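Local coordinates for protein putative NAD(P)H:FMN oxidoreductase (Porphyromonas gingivalis W83, PDB 3GE5) that binds flavin mononucleotide as a member of the nitroreductase family and is probably an NAD(P)H-dependent flavin oxidoreductase, at residues Lys42-Pro47 against Gly174-Pro179; Thr36-Arg41 against Val178-Ala183. All coordinates share one frame; numbering follows the deposited sequence.

Contact 1 of 2, residues Lys42-Pro47 against Gly174-Pro179; sequences KFIDRP and GDPTVP
Phe43 and Gly174 are joined by a single backbone bridge, their CA atoms 4.2 Å apart, and its cross-segment hydrogen bond runs from Asp175 N to Lys42 O at 2.9 Å. The N-H points almost straight at the oxygen (169°), although the donor stands 33° out of the carbonyl plane. Gly174 CA adds a CA-H...O contact to Lys42 O at 3.6 Å. Together with a backbone bond between Ile44 and Tyr173, the Asp175-Lys42 bond flanks Phe43 and Gly174, which thus form a non-hydrogen-bonded antiparallel pair.

The side chains meet on the two flanks of this bridge. Ile44 carries its gamma-methyl over the start of the Asp175-Val178 turn: CG2 lies 3.6 Å from Asp175 CA and also touches Pro176 CD, while the CG1 branch runs beside Gly174 O. That division follows from chi1 of 58°, which sets CG1 between the backbone N and the carbonyl carbon. On the other flank, Lys42 CB reaches Val178 CG2 at 4.0 Å and CG lies beside CG1; beyond CG the chain bends away, the side chain also touching Trp94. Phe43 turns its ring to the far side, against Ala98 and Pro99.

Asp175 shapes the turn it begins. Its OD1 takes Thr177 N at 3.0 Å, an Asx turn, and Thr177 OG1 as well, both from one face of the carboxylate, while Val178 N closes a type I turn on Asp175 O. Main-chain polar groups thus tie the loops together and aliphatic carbons fill their flanks, whereas the aspartate uses OD1 within its own turn and not across the contact.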
loop_
_atom_site.group_PDB
_atom_site.type_symbol
_atom_site.label_atom_id
_atom_site.label_comp_id
_atom_site.label_asym_id
_atom_site.label_seq_id
_atom_site.Cartn_x
_atom_site.Cartn_y
_atom_site.Cartn_z
ATOM N N LYS A 42 11.339 12.050 14.549
ATOM C CA LYS A 42 12.451 12.804 15.090
ATOM C C LYS A 42 13.724 12.228 14.502
ATOM O O LYS A 42 13.920 11.021 14.539
ATOM C CB LYS A 42 12.439 12.722 16.618
ATOM C CG LYS A 42 11.242 13.423 17.264
ATOM C CD LYS A 42 11.482 14.949 17.243
ATOM C CE LYS A 42 10.241 15.775 16.982
ATOM N NZ LYS A 42 10.647 17.197 16.612
ATOM N N PHE A 43 14.550 13.093 13.896
ATOM C CA PHE A 43 15.660 12.661 13.052
ATOM C C PHE A 43 16.986 13.261 13.501
ATOM O O PHE A 43 17.008 14.318 14.146
ATOM C CB PHE A 43 15.380 13.104 11.612
ATOM C CG PHE A 43 14.092 12.549 11.059
ATOM C CD1 PHE A 43 14.065 11.271 10.492
ATOM C CD2 PHE A 43 12.918 13.269 11.142
ATOM C CE1 PHE A 43 12.879 10.725 9.993
ATOM C CE2 PHE A 43 11.714 12.734 10.640
ATOM C CZ PHE A 43 11.687 11.454 10.082
ATOM N N ILE A 44 18.089 12.590 13.172
ATOM C CA ILE A 44 19.420 13.155 13.411
ATOM C C ILE A 44 19.916 13.797 12.117
ATOM O O ILE A 44 19.280 13.679 11.070
ATOM C CB ILE A 44 20.398 12.094 13.945
ATOM C CG1 ILE A 44 20.504 10.910 12.960
ATOM C CG2 ILE A 44 19.938 11.623 15.310
ATOM C CD1 ILE A 44 21.511 9.832 13.357
ATOM N N ASP A 45 21.050 14.489 12.197
ATOM C CA ASP A 45 21.599 15.212 11.056
ATOM C C ASP A 45 22.262 14.364 9.981
ATOM O O ASP A 45 22.574 14.867 8.906
ATOM C CB ASP A 45 22.593 16.270 11.555
ATOM C CG ASP A 45 21.896 17.416 12.248
ATOM O OD1 ASP A 45 20.657 17.530 12.072
ATOM O OD2 ASP A 45 22.578 18.204 12.948
ATOM N N ARG A 46 22.493 13.092 10.249
ATOM C CA ARG A 46 23.245 12.285 9.313
ATOM C C ARG A 46 22.629 12.376 7.916
ATOM O O ARG A 46 21.448 12.147 7.753
ATOM C CB ARG A 46 23.274 10.849 9.790
ATOM C CG ARG A 46 24.147 9.944 8.939
ATOM C CD ARG A 46 24.202 8.569 9.524
ATOM N NE ARG A 46 24.650 7.626 8.517
ATOM C CZ ARG A 46 24.681 6.305 8.681
ATOM N NH1 ARG A 46 24.290 5.748 9.828
ATOM N NH2 ARG A 46 25.118 5.537 7.685
ATOM N N PRO A 47 23.424 12.737 6.907
ATOM C CA PRO A 47 22.864 12.742 5.572
ATOM C C PRO A 47 22.494 11.340 5.078
ATOM O O PRO A 47 23.200 10.344 5.356
ATOM C CB PRO A 47 23.986 13.332 4.705
ATOM C CG PRO A 47 25.172 13.384 5.521
ATOM C CD PRO A 47 24.822 13.198 6.946
ATOM N N GLY A 174 16.609 8.140 11.911
ATOM C CA GLY A 174 15.911 8.425 13.149
ATOM C C GLY A 174 16.822 8.748 14.320
ATOM O O GLY A 174 17.962 8.291 14.387
ATOM N N ASP A 175 16.313 9.543 15.249
ATOM C CA ASP A 175 17.013 9.794 16.489
ATOM C C ASP A 175 16.843 8.599 17.417
ATOM O O ASP A 175 15.734 8.329 17.905
ATOM C CB ASP A 175 16.462 11.058 17.131
ATOM C CG ASP A 175 17.233 11.466 18.374
ATOM O OD1 ASP A 175 17.969 10.635 18.962
ATOM O OD2 ASP A 175 17.098 12.652 18.723
ATOM N N PRO A 176 17.939 7.872 17.666
ATOM C CA PRO A 176 17.817 6.616 18.427
ATOM C C PRO A 176 17.457 6.815 19.905
ATOM O O PRO A 176 17.141 5.845 20.582
ATOM C CB PRO A 176 19.198 5.974 18.267
ATOM C CG PRO A 176 20.132 7.143 18.062
ATOM C CD PRO A 176 19.337 8.172 17.301
ATOM N N THR A 177 17.486 8.052 20.397
ATOM C CA THR A 177 17.128 8.328 21.788
ATOM C C THR A 177 15.649 8.645 21.965
ATOM O O THR A 177 15.193 8.941 23.078
ATOM C CB THR A 177 17.927 9.518 22.329
ATOM O OG1 THR A 177 17.507 10.718 21.660
ATOM C CG2 THR A 177 19.425 9.290 22.149
ATOM N N VAL A 178 14.895 8.627 20.877
ATOM C CA VAL A 178 13.494 8.985 20.928
ATOM C C VAL A 178 12.678 7.720 20.694
ATOM O O VAL A 178 12.745 7.139 19.625
ATOM C CB VAL A 178 13.122 10.080 19.870
ATOM C CG1 VAL A 178 11.633 10.379 19.933
ATOM C CG2 VAL A 178 13.947 11.353 20.109
ATOM N N PRO A 179 11.916 7.285 21.709
ATOM C CA PRO A 179 11.138 6.062 21.501
ATOM C C PRO A 179 9.954 6.288 20.592
ATOM O O PRO A 179 9.630 7.419 20.253
ATOM C CB PRO A 179 10.620 5.709 22.910
ATOM C CG PRO A 179 11.267 6.639 23.823
ATOM C CD PRO A 179 11.687 7.847 23.038
#

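Contact 2 of 2, residues Thr36-Arg41 against Val178-Ala183; sequences TRRSVR and VPPREA. With FMN (flavin mononucleotide), chain C.
Arg38 crosses Pro180 at about a right angle and can be followed outward atom by atom. Its CB passes the flavin phosphate oxygen O3P, and CG lies 4.0 Å from Pro180 CG. Successive bends near -60° from chi1 to chi3 curl the chain back, so that NE donates to FMN O3P at 2.8 Å, the atom that Ser39 N also holds. At the tip, NH1 and NH2 converge end-on upon one acceptor, Glu182 O; the NH2 bond is 2.9 Å, and the oxygen lies only 5° out of the guanidinium plane. NH2 also makes a salt bridge to Glu182 OE2, with guanidinium and carboxylate planes 45° apart, while Pro180 CB sits over one guanidinium face, toward the NH1 rim.

The second meeting is a stack: the guanidinium of Arg41 lies flat on that of Arg181, centres 3.4 Å apart. Arg41 is held edgewise by the flavin, NE donating to FMN O2 at 2.8 Å and NH2 to FMN N1 at 3.1 Å. Glu182 OE1 accepts from Arg181 NE with its syn lone pair, which probably eases the closeness of the two cations. A water bridges Ser39 O and Arg181 N.

Arg37 NH1 and Ser39 OG both donate to FMN O1P, and Arg37 NH2 reaches O2P as well, so that this segment bonds all three terminal phosphate oxygens. In the fold, the 36-41 loop follows helix 29-34 and runs beside strand 141-145, where Val40 pairs with Cys142 and its carbonyl accepts from Thr143. Arg37 packs on helix 120-137 and on Tyr130 of the second subunit, while 178-183 follows strand 163-172 and leads toward helix 189-192.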
loop_
_atom_site.group_PDB
_atom_site.type_symbol
_atom_site.label_atom_id
_atom_site.label_comp_id
_atom_site.label_asym_id
_atom_site.label_seq_id
_atom_site.Cartn_x
_atom_site.Cartn_y
_atom_site.Cartn_z
ATOM N N THR A 36 9.106 -4.510 13.144
ATOM C CA THR A 36 10.235 -3.704 13.592
ATOM C C THR A 36 10.129 -2.246 13.104
ATOM O O THR A 36 10.932 -1.414 13.507
ATOM C CB THR A 36 11.582 -4.284 13.151
ATOM O OG1 THR A 36 11.573 -4.448 11.738
ATOM C CG2 THR A 36 11.871 -5.640 13.850
ATOM N N ARG A 37 9.159 -1.955 12.215
ATOM C CA ARG A 37 8.914 -0.596 11.710
ATOM C C ARG A 37 7.874 0.121 12.567
ATOM O O ARG A 37 6.719 -0.315 12.653
ATOM C CB ARG A 37 8.391 -0.635 10.263
ATOM C CG ARG A 37 8.253 0.755 9.649
ATOM C CD ARG A 37 7.102 0.892 8.630
ATOM N NE ARG A 37 5.832 0.498 9.219
ATOM C CZ ARG A 37 5.082 1.262 10.009
ATOM N NH1 ARG A 37 5.399 2.539 10.264
ATOM N NH2 ARG A 37 4.017 0.736 10.565
ATOM N N ARG A 38 8.297 1.224 13.181
ATOM C CA ARG A 38 7.386 2.164 13.804
ATOM C C ARG A 38 7.594 3.507 13.100
ATOM O O ARG A 38 8.694 3.801 12.604
ATOM C CB ARG A 38 7.693 2.308 15.295
ATOM C CG ARG A 38 7.465 1.058 16.176
ATOM C CD ARG A 38 6.041 0.509 16.081
ATOM N NE ARG A 38 5.055 1.541 16.419
ATOM C CZ ARG A 38 4.759 1.971 17.656
ATOM N NH1 ARG A 38 5.287 1.435 18.742
ATOM N NH2 ARG A 38 3.881 2.957 17.785
ATOM N N SER A 39 6.554 4.328 13.074
ATOM C CA SER A 39 6.683 5.685 12.543
ATOM C C SER A 39 7.761 6.461 13.337
ATOM O O SER A 39 7.829 6.416 14.594
ATOM C CB SER A 39 5.353 6.456 12.533
ATOM O OG SER A 39 4.373 5.851 11.677
ATOM N N VAL A 40 8.631 7.137 12.593
ATOM C CA VAL A 40 9.707 7.940 13.171
ATOM C C VAL A 40 9.470 9.402 12.725
ATOM O O VAL A 40 9.360 9.691 11.521
ATOM C CB VAL A 40 11.100 7.430 12.690
ATOM C CG1 VAL A 40 12.222 8.463 12.974
ATOM C CG2 VAL A 40 11.381 6.012 13.294
ATOM N N ARG A 41 9.421 10.286 13.721
ATOM C CA ARG A 41 9.171 11.716 13.507
ATOM C C ARG A 41 10.298 12.628 13.937
ATOM O O ARG A 41 10.225 13.841 13.736
ATOM C CB ARG A 41 7.872 12.104 14.213
ATOM C CG ARG A 41 6.638 11.459 13.605
ATOM C CD ARG A 41 5.362 11.815 14.385
ATOM N NE ARG A 41 4.174 11.092 13.945
ATOM C CZ ARG A 41 3.825 9.850 14.308
ATOM N NH1 ARG A 41 4.567 9.112 15.129
ATOM N NH2 ARG A 41 2.693 9.332 13.833
ATOM N N VAL A 178 14.895 8.627 20.877
ATOM C CA VAL A 178 13.494 8.985 20.928
ATOM C C VAL A 178 12.678 7.720 20.694
ATOM O O VAL A 178 12.745 7.139 19.625
ATOM C CB VAL A 178 13.122 10.080 19.870
ATOM C CG1 VAL A 178 11.633 10.379 19.933
ATOM C CG2 VAL A 178 13.947 11.353 20.109
ATOM N N PRO A 179 11.916 7.285 21.709
ATOM C CA PRO A 179 11.138 6.062 21.501
ATOM C C PRO A 179 9.954 6.288 20.592
ATOM O O PRO A 179 9.630 7.419 20.253
ATOM C CB PRO A 179 10.620 5.709 22.910
ATOM C CG PRO A 179 11.267 6.639 23.823
ATOM C CD PRO A 179 11.687 7.847 23.038
ATOM N N PRO A 180 9.262 5.209 20.203
ATOM C CA PRO A 180 8.047 5.407 19.437
ATOM C C PRO A 180 7.035 6.269 20.240
ATOM O O PRO A 180 7.027 6.271 21.483
ATOM C CB PRO A 180 7.540 3.963 19.207
ATOM C CG PRO A 180 8.769 3.130 19.344
ATOM C CD PRO A 180 9.555 3.788 20.423
ATOM N N ARG A 181 6.187 6.977 19.492
ATOM C CA ARG A 181 5.313 8.005 20.049
ATOM C C ARG A 181 4.373 7.416 21.097
ATOM O O ARG A 181 4.094 8.044 22.127
ATOM C CB ARG A 181 4.535 8.703 18.919
ATOM C CG ARG A 181 3.746 9.952 19.386
ATOM C CD ARG A 181 3.030 10.629 18.227
ATOM N NE ARG A 181 2.035 9.736 17.634
ATOM C CZ ARG A 181 1.261 10.049 16.601
ATOM N NH1 ARG A 181 1.364 11.248 16.033
ATOM N NH2 ARG A 181 0.397 9.147 16.129
ATOM N N GLU A 182 3.893 6.202 20.833
ATOM C CA GLU A 182 3.065 5.467 21.785
ATOM C C GLU A 182 3.300 3.964 21.635
ATOM O O GLU A 182 3.902 3.531 20.649
ATOM C CB GLU A 182 1.582 5.821 21.565
ATOM C CG GLU A 182 1.004 5.433 20.218
ATOM C CD GLU A 182 1.500 6.273 19.061
ATOM O OE1 GLU A 182 1.319 7.515 19.102
ATOM O OE2 GLU A 182 2.073 5.670 18.119
ATOM N N ALA A 183 2.805 3.181 22.590
ATOM C CA ALA A 183 2.902 1.746 22.509
ATOM C C ALA A 183 2.117 1.279 21.262
ATOM O O ALA A 183 1.044 1.800 20.946
ATOM C CB ALA A 183 2.336 1.089 23.763
HETATM N N1 FMN C . 1.476 10.632 11.301
HETATM C C2 FMN C . 1.632 11.979 11.458
HETATM O O2 FMN C . 2.268 12.423 12.422
HETATM N N3 FMN C . 1.078 12.880 10.559
HETATM C C4 FMN C . 0.332 12.462 9.464
HETATM O O4 FMN C . -0.191 13.299 8.664
HETATM C C4A FMN C . 0.173 11.088 9.302
HETATM N N5 FMN C . -0.596 10.644 8.243
HETATM C C5A FMN C . -0.661 9.307 7.981
HETATM C C6 FMN C . -1.353 8.900 6.836
HETATM C C7 FMN C . -1.397 7.544 6.532
HETATM C C7M FMN C . -2.146 7.053 5.329
HETATM C C8 FMN C . -0.742 6.619 7.344
HETATM C C8M FMN C . -0.763 5.160 7.019
HETATM C C9 FMN C . -0.101 7.026 8.488
HETATM C C9A FMN C . -0.027 8.370 8.825
HETATM N N10 FMN C . 0.642 8.816 9.990
HETATM C C10 FMN C . 0.753 10.168 10.204
HETATM C "C1'" FMN C . 1.449 7.863 10.833
HETATM C "C2'" FMN C . 0.471 7.100 11.721
HETATM O "O2'" FMN C . 0.168 7.893 12.862
HETATM C "C3'" FMN C . 1.016 5.729 12.137
HETATM O "O3'" FMN C . 1.347 4.974 10.966
HETATM C "C4'" FMN C . 0.062 4.942 13.054
HETATM O "O4'" FMN C . -0.167 5.596 14.303
HETATM C "C5'" FMN C . 0.571 3.528 13.360
HETATM O "O5'" FMN C . 1.813 3.625 14.024
HETATM P P FMN C . 3.066 2.846 13.486
HETATM O O1P FMN C . 3.318 3.421 12.101
HETATM O O2P FMN C . 2.768 1.360 13.427
HETATM O O3P FMN C . 4.212 3.257 14.387
HETATM O O HOH W 1 5.988 6.134 16.683
HETATM O O HOH W 2 3.229 6.139 15.702
#

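Contacts 1 and 2 are neighbouring meetings of the same two loops, joined by backbone in contact 1 and by side chains in contact 2; one loop leads to helix 50-62 and the other follows strand 163-172. Residues 36-41 continue directly into 42-47, and the partner segments share Val178 and Pro179. The centres lie 11 Å apart, and the contacts touch where Gly174 CA packs 3.7 Å from Val40 CG1. Their relation to the cofactor differs: contact 2 holds five residues of the flavin pocket, whereas in contact 1 the Phe43 side chain remains about 10 Å from the FMN at nearest approach. Trp94, another FMN-binding residue, connects the two by touching both Lys42 and Arg41.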